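Local coordinates for protein ribonucleoside-diphosphate reductase small chain 2 (Saccharomyces cerevisiae, PDB 1JK0) that serves in the reduction of ribonucleotides to deoxyribonucleotides for DNA synthesis and is required for folding of its partner small chain and assembly with the large subunits, at residues Glu44-Tyr49 and Asn110-Ser115; Leu174-Leu179 and Leu229-Leu234. All coordinates share one frame; numbering follows the deposited sequence.

Contact 1: Glu44-Tyr49 and Asn110-Ser115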
loop_
_atom_site.group_PDB
_atom_site.type_symbol
_atom_site.label_atom_id
_atom_site.label_comp_id
_atom_site.label_asym_id
_atom_site.label_seq_id
_atom_site.Cartn_x
_atom_site.Cartn_y
_atom_site.Cartn_z
ATOM N N GLU B 44 -4.158 -4.431 -20.631
ATOM C CA GLU B 44 -4.255 -5.809 -20.174
ATOM C C GLU B 44 -4.077 -5.975 -18.669
ATOM O O GLU B 44 -4.979 -6.487 -18.005
ATOM C CB GLU B 44 -3.228 -6.683 -20.911
ATOM C CG GLU B 44 -2.208 -5.915 -21.792
ATOM C CD GLU B 44 -1.280 -4.961 -21.030
ATOM O OE1 GLU B 44 -0.056 -5.050 -21.201
ATOM O OE2 GLU B 44 -1.759 -4.119 -20.265
ATOM N N ILE B 45 -2.934 -5.559 -18.120
ATOM C CA ILE B 45 -2.745 -5.719 -16.679
ATOM C C ILE B 45 -3.751 -4.872 -15.902
ATOM O O ILE B 45 -4.182 -5.282 -14.822
ATOM C CB ILE B 45 -1.287 -5.398 -16.204
ATOM C CG1 ILE B 45 -0.963 -3.938 -16.429
ATOM C CG2 ILE B 45 -0.277 -6.238 -16.968
ATOM C CD1 ILE B 45 0.501 -3.625 -16.188
ATOM N N TRP B 46 -4.150 -3.724 -16.462
ATOM C CA TRP B 46 -5.126 -2.833 -15.802
ATOM C C TRP B 46 -6.475 -3.536 -15.657
ATOM O O TRP B 46 -7.096 -3.489 -14.590
ATOM C CB TRP B 46 -5.304 -1.522 -16.598
ATOM C CG TRP B 46 -6.163 -0.411 -15.954
ATOM C CD1 TRP B 46 -7.255 0.213 -16.525
ATOM C CD2 TRP B 46 -5.914 0.298 -14.728
ATOM N NE1 TRP B 46 -7.682 1.263 -15.741
ATOM C CE2 TRP B 46 -6.880 1.337 -14.634
ATOM C CE3 TRP B 46 -4.969 0.166 -13.706
ATOM C CZ2 TRP B 46 -6.920 2.231 -13.554
ATOM C CZ3 TRP B 46 -5.015 1.069 -12.628
ATOM C CH2 TRP B 46 -5.982 2.082 -12.568
ATOM N N ALA B 47 -6.927 -4.181 -16.731
ATOM C CA ALA B 47 -8.198 -4.895 -16.703
ATOM C C ALA B 47 -8.048 -6.045 -15.716
ATOM O O ALA B 47 -9.016 -6.453 -15.075
ATOM C CB ALA B 47 -8.545 -5.415 -18.075
ATOM N N ALA B 48 -6.831 -6.567 -15.585
ATOM C CA ALA B 48 -6.613 -7.646 -14.627
ATOM C C ALA B 48 -6.792 -7.076 -13.219
ATOM O O ALA B 48 -7.414 -7.700 -12.364
ATOM C CB ALA B 48 -5.220 -8.230 -14.785
ATOM N N TYR B 49 -6.241 -5.886 -12.983
ATOM C CA TYR B 49 -6.357 -5.248 -11.674
ATOM C C TYR B 49 -7.819 -4.918 -11.359
ATOM O O TYR B 49 -8.287 -5.185 -10.252
ATOM C CB TYR B 49 -5.481 -3.988 -11.606
ATOM C CG TYR B 49 -5.798 -3.085 -10.436
ATOM C CD1 TYR B 49 -5.618 -3.518 -9.123
ATOM C CD2 TYR B 49 -6.330 -1.801 -10.649
ATOM C CE1 TYR B 49 -5.969 -2.694 -8.040
ATOM C CE2 TYR B 49 -6.681 -0.974 -9.591
ATOM C CZ TYR B 49 -6.503 -1.425 -8.285
ATOM O OH TYR B 49 -6.868 -0.618 -7.233
ATOM N N ASN B 110 5.412 0.136 -13.620
ATOM C CA ASN B 110 4.232 0.882 -14.048
ATOM C C ASN B 110 3.104 0.838 -13.012
ATOM O O ASN B 110 2.963 -0.131 -12.255
ATOM C CB ASN B 110 3.738 0.425 -15.426
ATOM C CG ASN B 110 3.349 -1.023 -15.463
ATOM O OD1 ASN B 110 4.182 -1.889 -15.712
ATOM N ND2 ASN B 110 2.072 -1.305 -15.213
ATOM N N PRO B 111 2.278 1.901 -12.972
ATOM C CA PRO B 111 1.154 2.042 -12.041
ATOM C C PRO B 111 0.159 0.908 -12.172
ATOM O O PRO B 111 -0.411 0.449 -11.182
ATOM C CB PRO B 111 0.524 3.372 -12.442
ATOM C CG PRO B 111 1.567 4.044 -13.318
ATOM C CD PRO B 111 2.193 2.912 -14.038
ATOM N N GLU B 112 -0.065 0.462 -13.401
ATOM C CA GLU B 112 -1.008 -0.616 -13.633
ATOM C C GLU B 112 -0.577 -1.861 -12.838
ATOM O O GLU B 112 -1.305 -2.312 -11.952
ATOM C CB GLU B 112 -1.107 -0.913 -15.141
ATOM C CG GLU B 112 -1.762 0.205 -16.004
ATOM C CD GLU B 112 -0.755 1.159 -16.694
ATOM O OE1 GLU B 112 -1.141 1.784 -17.717
ATOM O OE2 GLU B 112 0.402 1.301 -16.212
ATOM N N GLY B 113 0.615 -2.389 -13.126
ATOM C CA GLY B 113 1.113 -3.570 -12.430
ATOM C C GLY B 113 1.252 -3.458 -10.919
ATOM O O GLY B 113 0.839 -4.355 -10.173
ATOM N N LYS B 114 1.834 -2.369 -10.440
ATOM C CA LYS B 114 1.999 -2.217 -9.002
ATOM C C LYS B 114 0.657 -2.141 -8.292
ATOM O O LYS B 114 0.551 -2.487 -7.122
ATOM C CB LYS B 114 2.826 -0.979 -8.687
ATOM C CG LYS B 114 4.241 -1.055 -9.170
ATOM C CD LYS B 114 4.923 0.295 -9.021
ATOM C CE LYS B 114 6.212 0.339 -9.828
ATOM N NZ LYS B 114 7.233 -0.617 -9.317
ATOM N N SER B 115 -0.373 -1.675 -8.981
ATOM C CA SER B 115 -1.683 -1.619 -8.354
ATOM C C SER B 115 -2.188 -3.047 -8.159
ATOM O O SER B 115 -2.732 -3.392 -7.101
ATOM C CB SER B 115 -2.660 -0.836 -9.224
ATOM O OG SER B 115 -2.188 0.488 -9.391
#
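Y49 and I45, one turn apart, reach S115 and E112 through different first torsions: Y49 CG is anti to the backbone N (chi1 165°), whereas I45 CG1 sits between the backbone N and the carbonyl carbon (chi1 65°). S115 CB lies over the centre of the Y49 ring, 3.8 Å from its centroid, in a CH-pi contact almost on the ring normal. The Y49 ring atom CE1 also comes within 3.4 Å of S115 O. An alanine in place of Y49 would probably leave S115 CB without its aromatic cover and open a gap between the helices. I45 CG1 packs 3.3 Å from E112 CB, the two side chains crossing at about a right angle, and the terminal CD1 meets the amide end of N110 tip to tip. W46 contributes its CE3, 3.9 Å from E112 CG, with the indole and carboxylate planes nearly perpendicular. No hydrogen bond spans the two segments. S115 OG bonds to P111 O at 2.5 Å, and S115 N reaches that carbonyl from the opposite face of its plane. E112 bends away at chi2; its OE2 forms a salt bridge with R34 and accepts a bond from N110 ND2, which lies above the carboxylate plane, while OE1 is held by the backbone N atoms of K41 and Y42. The contact joins helix 43-54 to the first turn of helix 111-138, their local axes 8.4 Å apart at 31°. I45 also packs on F226, L229 and L230 of helix 207-232, while W46 and Y49 meet side chains of the neighbouring subunit.

Contact 2: Leu174-Leu179 and Leu229-Leu234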
loop_
_atom_site.group_PDB
_atom_site.type_symbol
_atom_site.label_atom_id
_atom_site.label_comp_id
_atom_site.label_asym_id
_atom_site.label_seq_id
_atom_site.Cartn_x
_atom_site.Cartn_y
_atom_site.Cartn_z
ATOM N N LEU B 174 16.591 -15.286 -14.543
ATOM C CA LEU B 174 16.028 -14.277 -15.437
ATOM C C LEU B 174 14.574 -13.991 -15.071
ATOM O O LEU B 174 13.873 -14.864 -14.554
ATOM C CB LEU B 174 16.099 -14.757 -16.879
ATOM C CG LEU B 174 17.486 -14.835 -17.514
ATOM C CD1 LEU B 174 17.377 -15.482 -18.892
ATOM C CD2 LEU B 174 18.080 -13.444 -17.620
ATOM N N TYR B 175 14.124 -12.772 -15.357
ATOM C CA TYR B 175 12.762 -12.341 -15.047
ATOM C C TYR B 175 11.689 -13.295 -15.554
ATOM O O TYR B 175 10.783 -13.687 -14.808
ATOM C CB TYR B 175 12.511 -10.948 -15.619
ATOM C CG TYR B 175 11.129 -10.418 -15.323
ATOM C CD1 TYR B 175 10.704 -10.231 -14.012
ATOM C CD2 TYR B 175 10.236 -10.122 -16.353
ATOM C CE1 TYR B 175 9.429 -9.766 -13.731
ATOM C CE2 TYR B 175 8.959 -9.654 -16.081
ATOM C CZ TYR B 175 8.563 -9.479 -14.766
ATOM O OH TYR B 175 7.303 -9.013 -14.484
ATOM N N ALA B 176 11.785 -13.664 -16.826
ATOM C CA ALA B 176 10.812 -14.572 -17.403
ATOM C C ALA B 176 10.781 -15.849 -16.582
ATOM O O ALA B 176 9.712 -16.379 -16.299
ATOM C CB ALA B 176 11.170 -14.880 -18.838
ATOM N N GLU B 177 11.960 -16.336 -16.199
ATOM C CA GLU B 177 12.052 -17.547 -15.400
ATOM C C GLU B 177 11.349 -17.371 -14.059
ATOM O O GLU B 177 10.416 -18.121 -13.736
ATOM C CB GLU B 177 13.514 -17.929 -15.183
ATOM C CG GLU B 177 14.146 -18.586 -16.400
ATOM C CD GLU B 177 15.635 -18.830 -16.241
ATOM O OE1 GLU B 177 16.243 -19.357 -17.197
ATOM O OE2 GLU B 177 16.192 -18.491 -15.171
ATOM N N ARG B 178 11.789 -16.378 -13.289
ATOM C CA ARG B 178 11.193 -16.100 -11.985
ATOM C C ARG B 178 9.676 -16.011 -12.109
ATOM O O ARG B 178 8.950 -16.360 -11.184
ATOM C CB ARG B 178 11.717 -14.781 -11.420
ATOM C CG ARG B 178 13.225 -14.678 -11.338
ATOM C CD ARG B 178 13.644 -13.582 -10.369
ATOM N NE ARG B 178 13.694 -12.244 -10.957
ATOM C CZ ARG B 178 14.667 -11.822 -11.752
ATOM N NH1 ARG B 178 15.665 -12.635 -12.059
ATOM N NH2 ARG B 178 14.660 -10.580 -12.218
ATOM N N LEU B 179 9.196 -15.534 -13.250
ATOM C CA LEU B 179 7.761 -15.430 -13.455
ATOM C C LEU B 179 7.145 -16.825 -13.483
ATOM O O LEU B 179 6.221 -17.113 -12.728
ATOM C CB LEU B 179 7.473 -14.686 -14.761
ATOM C CG LEU B 179 6.654 -13.394 -14.701
ATOM C CD1 LEU B 179 6.878 -12.633 -13.406
ATOM C CD2 LEU B 179 7.040 -12.550 -15.886
ATOM N N LEU B 229 0.136 -13.505 -17.792
ATOM C CA LEU B 229 -0.141 -12.314 -18.575
ATOM C C LEU B 229 1.130 -11.486 -18.738
ATOM O O LEU B 229 1.391 -10.956 -19.815
ATOM C CB LEU B 229 -1.210 -11.467 -17.895
ATOM C CG LEU B 229 -1.344 -10.066 -18.484
ATOM C CD1 LEU B 229 -1.641 -10.166 -19.960
ATOM C CD2 LEU B 229 -2.438 -9.315 -17.758
ATOM N N LEU B 230 1.913 -11.353 -17.673
ATOM C CA LEU B 230 3.150 -10.591 -17.776
ATOM C C LEU B 230 4.058 -11.343 -18.731
ATOM O O LEU B 230 4.473 -10.814 -19.767
ATOM C CB LEU B 230 3.823 -10.450 -16.411
ATOM C CG LEU B 230 3.028 -9.581 -15.434
ATOM C CD1 LEU B 230 3.772 -9.479 -14.125
ATOM C CD2 LEU B 230 2.808 -8.201 -16.040
ATOM N N PHE B 231 4.343 -12.593 -18.384
ATOM C CA PHE B 231 5.186 -13.433 -19.216
ATOM C C PHE B 231 4.813 -13.236 -20.689
ATOM O O PHE B 231 5.659 -12.904 -21.520
ATOM C CB PHE B 231 4.999 -14.903 -18.840
ATOM C CG PHE B 231 5.947 -15.829 -19.547
ATOM C CD1 PHE B 231 7.254 -15.984 -19.094
ATOM C CD2 PHE B 231 5.541 -16.520 -20.681
ATOM C CE1 PHE B 231 8.142 -16.815 -19.761
ATOM C CE2 PHE B 231 6.418 -17.352 -21.359
ATOM C CZ PHE B 231 7.722 -17.502 -20.901
ATOM N N ALA B 232 3.536 -13.427 -20.999
ATOM C CA ALA B 232 3.057 -13.280 -22.365
ATOM C C ALA B 232 3.555 -12.011 -23.034
ATOM O O ALA B 232 3.824 -11.999 -24.228
ATOM C CB ALA B 232 1.551 -13.308 -22.384
ATOM N N HIS B 233 3.693 -10.938 -22.273
ATOM C CA HIS B 233 4.145 -9.687 -22.859
ATOM C C HIS B 233 5.655 -9.528 -22.918
ATOM O O HIS B 233 6.164 -8.464 -23.249
ATOM C CB HIS B 233 3.501 -8.515 -22.118
ATOM C CG HIS B 233 2.013 -8.486 -22.251
ATOM N ND1 HIS B 233 1.328 -9.377 -23.050
ATOM C CD2 HIS B 233 1.075 -7.692 -21.686
ATOM C CE1 HIS B 233 0.033 -9.137 -22.969
ATOM N NE2 HIS B 233 -0.148 -8.117 -22.148
ATOM N N LEU B 234 6.374 -10.596 -22.608
ATOM C CA LEU B 234 7.823 -10.558 -22.642
ATOM C C LEU B 234 8.287 -10.826 -24.069
ATOM O O LEU B 234 7.871 -11.806 -24.690
ATOM C CB LEU B 234 8.381 -11.608 -21.688
ATOM C CG LEU B 234 9.271 -11.123 -20.542
ATOM C CD1 LEU B 234 8.803 -9.782 -19.985
ATOM C CD2 LEU B 234 9.267 -12.194 -19.478
#
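L230 is the first residue of 229-234 to meet the opposing helix, and it does so with two parts of its side chain. Its CB lies 3.9 Å from L179 CD2, while its CD1 reaches the far end of the Y175 side chain, 3.6 Å from OH. Each of these pairs crosses at about a right angle. Next comes F231, whose CG is anti to its backbone N (chi1 -174°); the ring atoms CD1 and CE1 meet A176. F231 CE1 lies 3.7 Å from A176 CB, and F231 CD1 is at a similar distance from A176 O. L179 CD2 sits against the F231 backbone as well, 3.7 Å from its N, so that this one methyl packs on both L230 and F231. Helical geometry ends at H233, and the chain turns to bring L234 back toward helix 175-188. There its two methyls divide the work: CD2 packs 3.4 Å from A176 CB, and CD1 lies in the plane of the Y175 ring, at its edge, 3.9 Å from CE2. The side chains that meet are apolar apart from the Y175 hydroxyl, and no hydrogen bond crosses between the segments. At the start of helix 175-188, the backbone N of the N-cap residue L174 bonds to E177 OE2, which it meets from above the carboxylate plane. The contact fastens the C-terminal end of helix 207-232, and the turn after it, to the first turns of helix 175-188. Around it, A176 touches M18 of helix 13-21, L179 packs on F104 of helix 101-107, and F231 makes an edge-to-face contact with F289.

Both contacts are buried, their centres 15 Å apart, and both join helix ends or turns within the helical small-chain fold. Helix 207-232 serves both: it packs against the first segment of contact 1, and its C-terminal end supplies the second segment of contact 2. Their surroundings differ. Contact 1 lies where the neighbouring subunit reaches W46 and Y49, and it mixes aromatic and aliphatic packing with a carboxylate paired to R34. No other chain of the assembly touches the segments of contact 2, which relies on leucine, alanine and aromatic packing.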